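Local coordinates for DUF2666 domain-containing protein (Pyrococcus furiosus, PDB 3V68), which belongs to the DUF2666 family of unknown function and probably binds double-stranded DNA, at residues N112-E117 with Q210-F215; L105-L110 with A225-L230; D135-T140 with A168-T173. All coordinates share one frame; numbering follows the deposited sequence.

Interaction 1 of 3, residues N112-E117 with Q210-F215; sequences NELPIE and QLFREF
The phenyl ring of F212 is met at its outer end, obliquely, by two neighbouring residues of the 112-117 loop. L114 CD2 lies 3.5 Å from F212 CE2, and P115 CD lies 3.6 Å from F212 CZ. The pyrrolidine comes from the opposite direction, with P115 CG almost as near as CD, whereas the leucine runs alongside, its branch passing the ring antiparallel and also approaching F212 CD2. F212 sends CG anti to its backbone N (chi1 160°), which carries the ring away from the helix axis and out to the loop. F193 from a loop and A226 of helix 219-231 also touch F212, while L66 of helix 66-73 packs on L114.

P115 is the centre of an inverse gamma turn, with a weak bond of 2.8 Å from I116 N to L114 O. Charged groups play little part across the contact: E113 OE1 and R213 NH2 stay 5.6 Å apart, and E113 OE2 forms a salt bridge with K69. The contact is thus an inverse gamma turn, in the loop following helix 91-110, packed on an aromatic from the last turn of helix 202-213, bringing together parts of the two DUF2666 sequence ranges.

Interaction 2 of 3, residues L105-L110 with A225-L230; sequences LTREIL and AAREML
L110 and L230 form the apolar half of a helix-helix contact between the C-terminal turn of helix 91-110 and helix 219-231. Their isobutyl groups meet tip to tip, L110 CD1 lying 3.7 Å from L230 CD2 and 4.1 Å from L230 CD1. Both leucines share one conformation, with CG anti to the carbonyl carbon and an extended second torsion, and this sends each branch straight across the gap. L70 of helix 66-73 packs against both.

The other half is polar. R107 leaves its helix with CG anti to the backbone N and then bends at chi3 (-73°), turning its guanidinium toward the partner helix. R227 stays extended from CG to NE and arrives with the edge of its guanidinium, the two planes standing 68° apart. D238 bridges the two arginines: its OD1 forms a salt bridge with R107 NH2 and its OD2 one with R227 NE, and the carboxylate probably offsets their charge. R107 NE also donates to V237 O, and R227 NH1 to I116 O and R223 O, fixing both rotations. Between these bonds, R107 NH2 lies 3.5 Å from R227 NH2, two donors that are not hydrogen-bonded to each other.

Interaction 3 of 3, residues D135-T140 with A168-T173; sequences DHINFT and ASINET
Packing of a helix on one face of an antiparallel sheet is the element here: strand 136-143 is an inner strand of the four-stranded sheet, and helix 160-181, which follows the hairpin 136-143/146-153 in a beta-beta-alpha order, packs along it. The short segments 136-140 and 168-173 run nearly parallel, their axes 10.1 Å apart and inclined by 18°.

I170 is the helix residue that touches both I137 and F139, alternate residues that both face it from the strand. Its CD1 lies 3.8 Å from I137 CG2 and equally 3.8 Å from F139 CB, so the methyl sits between the two side chains. I170 sends CG1 anti to its carbonyl carbon and continues extended, which takes CD1 to the strand, while CG2, on the other branch, approaches the phenyl obliquely, 3.9 Å from F139 CD1. One helical turn on, T173 CG2 meets the far part of the ring, 3.9 Å from F139 CE2. Methyls of two helix residues thus reach the ring obliquely from the same side, with L33 of helix 26-43 and V148 of strand 146-153 beside it.

The polar groups turn elsewhere. N138 points away from the helix, and its OD1 accepts from T140 OG1 at 2.7 Å, in the carbonyl plane, while its ND2 bonds to E7; T173 OG1 pairs with K150 NZ. Only carbon therefore meets carbon between strand and helix: the join rests on the burial of methyl and phenyl surface, with shape rather than bond direction setting the fit.

All three contacts are largely buried, but they serve different parts of the fold. Interactions 1 and 2 adjoin, their centres about 9 Å apart: F215 packs on A225 and I116 on the backbone of L110, making one continuous packing unit of loop and helices. Interaction 3 lies across the chain's centre, about 21 Å from interaction 2 and about 27 Å from interaction 1 between centres, and joins sheet to helix. Interactions 1 and 3 are apolar, each with a phenyl ring against aliphatic groups, and interaction 3 with isoleucine on isoleucine as well; interaction 2 adds arginines gathered on D238. Interactions 1 and 2 bridge the two DUF2666 ranges; interaction 3 stays within the second.

Interaction 1 of 3, residues N112-E117 with Q210-F215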
loop_
_atom_site.group_PDB
_atom_site.type_symbol
_atom_site.label_atom_id
_atom_site.label_comp_id
_atom_site.label_asym_id
_atom_site.label_seq_id
_atom_site.Cartn_x
_atom_site.Cartn_y
_atom_site.Cartn_z
ATOM N N ASN A 112 0.385 -3.631 12.902
ATOM C CA ASN A 112 0.890 -4.410 14.029
ATOM C C ASN A 112 -0.088 -5.482 14.521
ATOM O O ASN A 112 0.245 -6.252 15.425
ATOM C CB ASN A 112 1.320 -3.493 15.183
ATOM C CG ASN A 112 2.476 -2.582 14.808
ATOM O OD1 ASN A 112 3.449 -3.008 14.182
ATOM N ND2 ASN A 112 2.377 -1.318 15.203
ATOM N N GLU A 113 -1.278 -5.528 13.919
ATOM C CA GLU A 113 -2.324 -6.506 14.264
ATOM C C GLU A 113 -2.408 -7.642 13.237
ATOM O O GLU A 113 -2.845 -8.751 13.553
ATOM C CB GLU A 113 -3.695 -5.822 14.352
ATOM C CG GLU A 113 -3.808 -4.675 15.363
ATOM C CD GLU A 113 -4.374 -5.105 16.707
ATOM O OE1 GLU A 113 -5.017 -6.173 16.787
ATOM O OE2 GLU A 113 -4.185 -4.358 17.688
ATOM N N LEU A 114 -2.002 -7.345 12.003
ATOM C CA LEU A 114 -2.132 -8.270 10.875
ATOM C C LEU A 114 -0.894 -8.217 9.982
ATOM O O LEU A 114 -0.156 -7.229 10.014
ATOM C CB LEU A 114 -3.373 -7.912 10.049
ATOM C CG LEU A 114 -4.765 -8.197 10.615
ATOM C CD1 LEU A 114 -5.799 -7.439 9.814
ATOM C CD2 LEU A 114 -5.070 -9.690 10.604
ATOM N N PRO A 115 -0.655 -9.275 9.178
ATOM C CA PRO A 115 0.451 -9.217 8.227
ATOM C C PRO A 115 0.094 -8.332 7.025
ATOM O O PRO A 115 -0.291 -8.823 5.958
ATOM C CB PRO A 115 0.646 -10.682 7.824
ATOM C CG PRO A 115 -0.708 -11.287 7.976
ATOM C CD PRO A 115 -1.339 -10.583 9.146
ATOM N N ILE A 116 0.214 -7.025 7.236
ATOM C CA ILE A 116 -0.119 -6.014 6.238
ATOM C C ILE A 116 1.115 -5.690 5.396
ATOM O O ILE A 116 1.092 -5.797 4.165
ATOM C CB ILE A 116 -0.657 -4.724 6.919
ATOM C CG1 ILE A 116 -1.938 -5.006 7.730
ATOM C CG2 ILE A 116 -0.864 -3.608 5.895
ATOM C CD1 ILE A 116 -3.050 -5.737 6.959
ATOM N N GLU A 117 2.190 -5.290 6.068
ATOM C CA GLU A 117 3.479 -5.157 5.411
ATOM C C GLU A 117 3.968 -6.540 5.001
ATOM O O GLU A 117 3.683 -7.536 5.665
ATOM C CB GLU A 117 4.497 -4.482 6.333
ATOM C CG GLU A 117 4.155 -3.022 6.627
ATOM C CD GLU A 117 5.222 -2.307 7.434
ATOM O OE1 GLU A 117 5.598 -2.799 8.523
ATOM O OE2 GLU A 117 5.681 -1.238 6.987
ATOM N N GLN A 210 -11.427 -14.990 12.456
ATOM C CA GLN A 210 -11.114 -16.362 12.825
ATOM C C GLN A 210 -10.760 -17.207 11.602
ATOM O O GLN A 210 -9.785 -17.953 11.616
ATOM C CB GLN A 210 -12.273 -16.981 13.605
ATOM C CG GLN A 210 -11.997 -18.389 14.114
ATOM C CD GLN A 210 -10.887 -18.447 15.151
ATOM O OE1 GLN A 210 -10.646 -17.490 15.887
ATOM N NE2 GLN A 210 -10.207 -19.582 15.214
ATOM N N LEU A 211 -11.549 -17.065 10.536
ATOM C CA LEU A 211 -11.262 -17.766 9.294
ATOM C C LEU A 211 -9.892 -17.378 8.737
ATOM O O LEU A 211 -9.127 -18.241 8.294
ATOM C CB LEU A 211 -12.368 -17.530 8.259
ATOM C CG LEU A 211 -12.257 -18.355 6.972
ATOM C CD1 LEU A 211 -12.351 -19.850 7.244
ATOM C CD2 LEU A 211 -13.297 -17.930 5.943
ATOM N N PHE A 212 -9.569 -16.086 8.787
ATOM C CA PHE A 212 -8.238 -15.654 8.395
ATOM C C PHE A 212 -7.141 -16.317 9.247
ATOM O O PHE A 212 -6.123 -16.767 8.716
ATOM C CB PHE A 212 -8.082 -14.132 8.454
ATOM C CG PHE A 212 -6.647 -13.703 8.535
ATOM C CD1 PHE A 212 -5.867 -13.637 7.387
ATOM C CD2 PHE A 212 -6.055 -13.448 9.773
ATOM C CE1 PHE A 212 -4.523 -13.299 7.463
ATOM C CE2 PHE A 212 -4.717 -13.108 9.858
ATOM C CZ PHE A 212 -3.948 -13.030 8.698
ATOM N N ARG A 213 -7.350 -16.364 10.561
ATOM C CA ARG A 213 -6.349 -16.949 11.454
ATOM C C ARG A 213 -6.115 -18.433 11.201
ATOM O O ARG A 213 -5.021 -18.939 11.434
ATOM C CB ARG A 213 -6.705 -16.700 12.916
ATOM C CG ARG A 213 -6.675 -15.239 13.308
ATOM C CD ARG A 213 -6.555 -15.091 14.809
ATOM N NE ARG A 213 -6.824 -13.727 15.248
ATOM C CZ ARG A 213 -5.947 -12.727 15.200
ATOM N NH1 ARG A 213 -4.722 -12.920 14.723
ATOM N NH2 ARG A 213 -6.304 -11.526 15.631
ATOM N N GLU A 214 -7.139 -19.117 10.700
ATOM C CA GLU A 214 -7.045 -20.531 10.382
ATOM C C GLU A 214 -6.458 -20.807 9.002
ATOM O O GLU A 214 -6.252 -21.970 8.638
ATOM C CB GLU A 214 -8.422 -21.179 10.504
ATOM C CG GLU A 214 -8.928 -21.212 11.929
ATOM C CD GLU A 214 -10.417 -21.418 12.026
ATOM O OE1 GLU A 214 -10.917 -21.502 13.165
ATOM O OE2 GLU A 214 -11.087 -21.484 10.973
ATOM N N PHE A 215 -6.192 -19.747 8.235
ATOM C CA PHE A 215 -5.651 -19.904 6.890
ATOM C C PHE A 215 -4.224 -20.417 6.951
ATOM O O PHE A 215 -3.351 -19.797 7.562
ATOM C CB PHE A 215 -5.739 -18.596 6.091
ATOM C CG PHE A 215 -5.063 -18.654 4.744
ATOM C CD1 PHE A 215 -5.711 -19.209 3.644
ATOM C CD2 PHE A 215 -3.780 -18.142 4.580
ATOM C CE1 PHE A 215 -5.082 -19.260 2.396
ATOM C CE2 PHE A 215 -3.147 -18.180 3.337
ATOM C CZ PHE A 215 -3.797 -18.747 2.245
#

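Interaction 2 of 3, residues L105-L110 with A225-L230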
loop_
_atom_site.group_PDB
_atom_site.type_symbol
_atom_site.label_atom_id
_atom_site.label_comp_id
_atom_site.label_asym_id
_atom_site.label_seq_id
_atom_site.Cartn_x
_atom_site.Cartn_y
_atom_site.Cartn_z
ATOM N N LEU A 105 -4.992 5.283 6.819
ATOM C CA LEU A 105 -5.364 5.023 8.206
ATOM C C LEU A 105 -5.448 3.520 8.493
ATOM O O LEU A 105 -4.927 3.041 9.495
ATOM C CB LEU A 105 -6.689 5.713 8.549
ATOM C CG LEU A 105 -7.189 5.564 9.988
ATOM C CD1 LEU A 105 -6.203 6.195 10.965
ATOM C CD2 LEU A 105 -8.576 6.167 10.155
ATOM N N THR A 106 -6.093 2.783 7.593
ATOM C CA THR A 106 -6.242 1.339 7.745
ATOM C C THR A 106 -4.891 0.621 7.863
ATOM O O THR A 106 -4.705 -0.217 8.751
ATOM C CB THR A 106 -7.098 0.754 6.598
ATOM O OG1 THR A 106 -8.391 1.368 6.624
ATOM C CG2 THR A 106 -7.260 -0.758 6.739
ATOM N N ARG A 107 -3.941 0.967 6.995
ATOM C CA ARG A 107 -2.608 0.380 7.066
ATOM C C ARG A 107 -1.939 0.674 8.409
ATOM O O ARG A 107 -1.406 -0.228 9.042
ATOM C CB ARG A 107 -1.713 0.870 5.921
ATOM C CG ARG A 107 -0.238 0.417 6.049
ATOM C CD ARG A 107 0.623 0.808 4.836
ATOM N NE ARG A 107 0.302 -0.028 3.684
ATOM C CZ ARG A 107 1.068 -1.006 3.209
ATOM N NH1 ARG A 107 2.259 -1.268 3.741
ATOM N NH2 ARG A 107 0.650 -1.700 2.160
ATOM N N GLU A 108 -1.971 1.934 8.837
ATOM C CA GLU A 108 -1.269 2.316 10.059
ATOM C C GLU A 108 -1.904 1.709 11.307
ATOM O O GLU A 108 -1.195 1.286 12.224
ATOM C CB GLU A 108 -1.139 3.839 10.169
ATOM C CG GLU A 108 -0.246 4.462 9.089
ATOM C CD GLU A 108 1.111 3.776 8.948
ATOM O OE1 GLU A 108 1.889 3.777 9.927
ATOM O OE2 GLU A 108 1.401 3.242 7.855
ATOM N N ILE A 109 -3.233 1.633 11.324
ATOM C CA ILE A 109 -3.951 1.061 12.471
ATOM C C ILE A 109 -3.759 -0.454 12.577
ATOM O O ILE A 109 -3.677 -0.995 13.682
ATOM C CB ILE A 109 -5.469 1.421 12.452
ATOM C CG1 ILE A 109 -5.691 2.936 12.629
ATOM C CG2 ILE A 109 -6.251 0.627 13.512
ATOM C CD1 ILE A 109 -5.138 3.537 13.934
ATOM N N LEU A 110 -3.666 -1.135 11.437
ATOM C CA LEU A 110 -3.671 -2.601 11.435
ATOM C C LEU A 110 -2.327 -3.296 11.264
ATOM O O LEU A 110 -2.239 -4.502 11.471
ATOM C CB LEU A 110 -4.637 -3.124 10.368
ATOM C CG LEU A 110 -6.104 -2.714 10.489
ATOM C CD1 LEU A 110 -6.877 -3.321 9.336
ATOM C CD2 LEU A 110 -6.701 -3.135 11.828
ATOM N N ALA A 225 -4.100 -13.234 2.035
ATOM C CA ALA A 225 -5.249 -13.639 2.826
ATOM C C ALA A 225 -5.739 -12.485 3.692
ATOM O O ALA A 225 -6.940 -12.255 3.788
ATOM C CB ALA A 225 -4.922 -14.861 3.669
ATOM N N ALA A 226 -4.810 -11.742 4.305
ATOM C CA ALA A 226 -5.203 -10.568 5.082
ATOM C C ALA A 226 -5.905 -9.527 4.213
ATOM O O ALA A 226 -6.939 -8.985 4.604
ATOM C CB ALA A 226 -4.004 -9.960 5.795
ATOM N N ARG A 227 -5.352 -9.263 3.033
ATOM C CA ARG A 227 -5.948 -8.299 2.115
ATOM C C ARG A 227 -7.337 -8.750 1.665
ATOM O O ARG A 227 -8.259 -7.941 1.602
ATOM C CB ARG A 227 -5.032 -8.064 0.918
ATOM C CG ARG A 227 -3.870 -7.148 1.263
ATOM C CD ARG A 227 -2.745 -7.243 0.249
ATOM N NE ARG A 227 -1.814 -6.129 0.426
ATOM C CZ ARG A 227 -0.892 -6.060 1.383
ATOM N NH1 ARG A 227 -0.745 -7.050 2.261
ATOM N NH2 ARG A 227 -0.114 -4.992 1.463
ATOM N N GLU A 228 -7.483 -10.038 1.357
ATOM C CA GLU A 228 -8.781 -10.567 0.950
ATOM C C GLU A 228 -9.813 -10.451 2.069
ATOM O O GLU A 228 -10.952 -10.042 1.825
ATOM C CB GLU A 228 -8.658 -12.014 0.460
ATOM C CG GLU A 228 -9.962 -12.610 -0.096
ATOM C CD GLU A 228 -10.505 -11.894 -1.327
ATOM O OE1 GLU A 228 -9.751 -11.168 -2.006
ATOM O OE2 GLU A 228 -11.703 -12.082 -1.629
ATOM N N MET A 229 -9.410 -10.795 3.294
ATOM C CA MET A 229 -10.294 -10.684 4.458
ATOM C C MET A 229 -10.775 -9.244 4.635
ATOM O O MET A 229 -11.971 -8.989 4.799
ATOM C CB MET A 229 -9.589 -11.183 5.724
ATOM C CG MET A 229 -10.437 -11.115 6.993
ATOM S SD MET A 229 -10.365 -9.525 7.844
ATOM C CE MET A 229 -8.764 -9.622 8.632
ATOM N N LEU A 230 -9.835 -8.307 4.573
ATOM C CA LEU A 230 -10.151 -6.880 4.681
ATOM C C LEU A 230 -11.061 -6.371 3.561
ATOM O O LEU A 230 -11.925 -5.529 3.802
ATOM C CB LEU A 230 -8.870 -6.047 4.761
ATOM C CG LEU A 230 -8.037 -6.249 6.028
ATOM C CD1 LEU A 230 -6.698 -5.568 5.872
ATOM C CD2 LEU A 230 -8.757 -5.784 7.294
#

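Interaction 3 of 3, residues D135-T140 with A168-T173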
loop_
_atom_site.group_PDB
_atom_site.type_symbol
_atom_site.label_atom_id
_atom_site.label_comp_id
_atom_site.label_asym_id
_atom_site.label_seq_id
_atom_site.Cartn_x
_atom_site.Cartn_y
_atom_site.Cartn_z
ATOM N N ASP A 135 16.659 15.173 -7.748
ATOM C CA ASP A 135 15.616 14.531 -6.955
ATOM C C ASP A 135 14.707 13.727 -7.879
ATOM O O ASP A 135 14.395 14.167 -8.988
ATOM C CB ASP A 135 14.800 15.577 -6.184
ATOM C CG ASP A 135 15.504 16.076 -4.928
ATOM O OD1 ASP A 135 16.640 15.638 -4.637
ATOM O OD2 ASP A 135 14.910 16.921 -4.225
ATOM N N HIS A 136 14.294 12.545 -7.427
ATOM C CA HIS A 136 13.549 11.622 -8.281
ATOM C C HIS A 136 12.960 10.454 -7.500
ATOM O O HIS A 136 13.349 10.186 -6.362
ATOM C CB HIS A 136 14.468 11.043 -9.362
ATOM C CG HIS A 136 15.499 10.102 -8.820
ATOM N ND1 HIS A 136 16.683 10.541 -8.268
ATOM C CD2 HIS A 136 15.502 8.753 -8.698
ATOM C CE1 HIS A 136 17.385 9.499 -7.855
ATOM N NE2 HIS A 136 16.687 8.402 -8.098
ATOM N N ILE A 137 12.023 9.765 -8.145
ATOM C CA ILE A 137 11.604 8.423 -7.761
ATOM C C ILE A 137 11.885 7.538 -8.970
ATOM O O ILE A 137 11.580 7.919 -10.099
ATOM C CB ILE A 137 10.087 8.356 -7.438
ATOM C CG1 ILE A 137 9.663 9.467 -6.457
ATOM C CG2 ILE A 137 9.693 6.951 -6.949
ATOM C CD1 ILE A 137 10.255 9.369 -5.060
ATOM N N ASN A 138 12.468 6.365 -8.741
ATOM C CA ASN A 138 12.792 5.450 -9.835
ATOM C C ASN A 138 12.554 3.980 -9.490
ATOM O O ASN A 138 13.282 3.402 -8.679
ATOM C CB ASN A 138 14.240 5.678 -10.303
ATOM C CG ASN A 138 14.764 4.550 -11.174
ATOM O OD1 ASN A 138 14.060 4.034 -12.044
ATOM N ND2 ASN A 138 16.013 4.155 -10.934
ATOM N N PHE A 139 11.526 3.391 -10.099
ATOM C CA PHE A 139 11.330 1.943 -10.086
ATOM C C PHE A 139 11.478 1.431 -11.508
ATOM O O PHE A 139 10.676 1.764 -12.381
ATOM C CB PHE A 139 9.951 1.557 -9.530
ATOM C CG PHE A 139 9.709 0.064 -9.476
ATOM C CD1 PHE A 139 10.050 -0.659 -8.342
ATOM C CD2 PHE A 139 9.151 -0.616 -10.561
ATOM C CE1 PHE A 139 9.835 -2.032 -8.274
ATOM C CE2 PHE A 139 8.935 -1.994 -10.510
ATOM C CZ PHE A 139 9.282 -2.706 -9.359
ATOM N N THR A 140 12.496 0.611 -11.734
ATOM C CA THR A 140 12.754 0.063 -13.058
ATOM C C THR A 140 12.900 -1.442 -12.953
ATOM O O THR A 140 13.706 -1.943 -12.164
ATOM C CB THR A 140 14.014 0.698 -13.698
ATOM O OG1 THR A 140 13.801 2.100 -13.877
ATOM C CG2 THR A 140 14.317 0.073 -15.053
ATOM N N ALA A 168 2.127 5.157 -4.986
ATOM C CA ALA A 168 0.997 4.232 -4.906
ATOM C C ALA A 168 0.982 3.247 -6.077
ATOM O O ALA A 168 0.693 2.059 -5.892
ATOM C CB ALA A 168 -0.325 5.003 -4.824
ATOM N N SER A 169 1.297 3.751 -7.270
ATOM C CA SER A 169 1.381 2.928 -8.478
ATOM C C SER A 169 2.497 1.890 -8.375
ATOM O O SER A 169 2.317 0.739 -8.768
ATOM C CB SER A 169 1.589 3.807 -9.714
ATOM O OG SER A 169 1.447 3.042 -10.901
ATOM N N ILE A 170 3.644 2.301 -7.834
ATOM C CA ILE A 170 4.760 1.381 -7.614
ATOM C C ILE A 170 4.363 0.304 -6.606
ATOM O O ILE A 170 4.652 -0.877 -6.804
ATOM C CB ILE A 170 6.031 2.130 -7.161
ATOM C CG1 ILE A 170 6.596 2.936 -8.332
ATOM C CG2 ILE A 170 7.087 1.152 -6.621
ATOM C CD1 ILE A 170 7.596 4.003 -7.937
ATOM N N ASN A 171 3.668 0.707 -5.543
ATOM C CA ASN A 171 3.186 -0.250 -4.562
ATOM C C ASN A 171 2.266 -1.282 -5.210
ATOM O O ASN A 171 2.366 -2.474 -4.925
ATOM C CB ASN A 171 2.456 0.468 -3.425
ATOM C CG ASN A 171 1.998 -0.482 -2.340
ATOM O OD1 ASN A 171 0.800 -0.569 -2.030
ATOM N ND2 ASN A 171 2.941 -1.197 -1.751
ATOM N N GLU A 172 1.385 -0.817 -6.090
ATOM C CA GLU A 172 0.466 -1.709 -6.794
ATOM C C GLU A 172 1.207 -2.730 -7.643
ATOM O O GLU A 172 0.841 -3.898 -7.659
ATOM C CB GLU A 172 -0.534 -0.906 -7.625
ATOM C CG GLU A 172 -1.603 -0.265 -6.758
ATOM C CD GLU A 172 -2.330 0.871 -7.439
ATOM O OE1 GLU A 172 -1.850 1.355 -8.490
ATOM O OE2 GLU A 172 -3.384 1.280 -6.903
ATOM N N THR A 173 2.271 -2.297 -8.313
ATOM C CA THR A 173 3.100 -3.218 -9.089
ATOM C C THR A 173 3.702 -4.288 -8.185
ATOM O O THR A 173 3.661 -5.484 -8.504
ATOM C CB THR A 173 4.217 -2.470 -9.835
ATOM O OG1 THR A 173 3.634 -1.710 -10.900
ATOM C CG2 THR A 173 5.267 -3.438 -10.409
#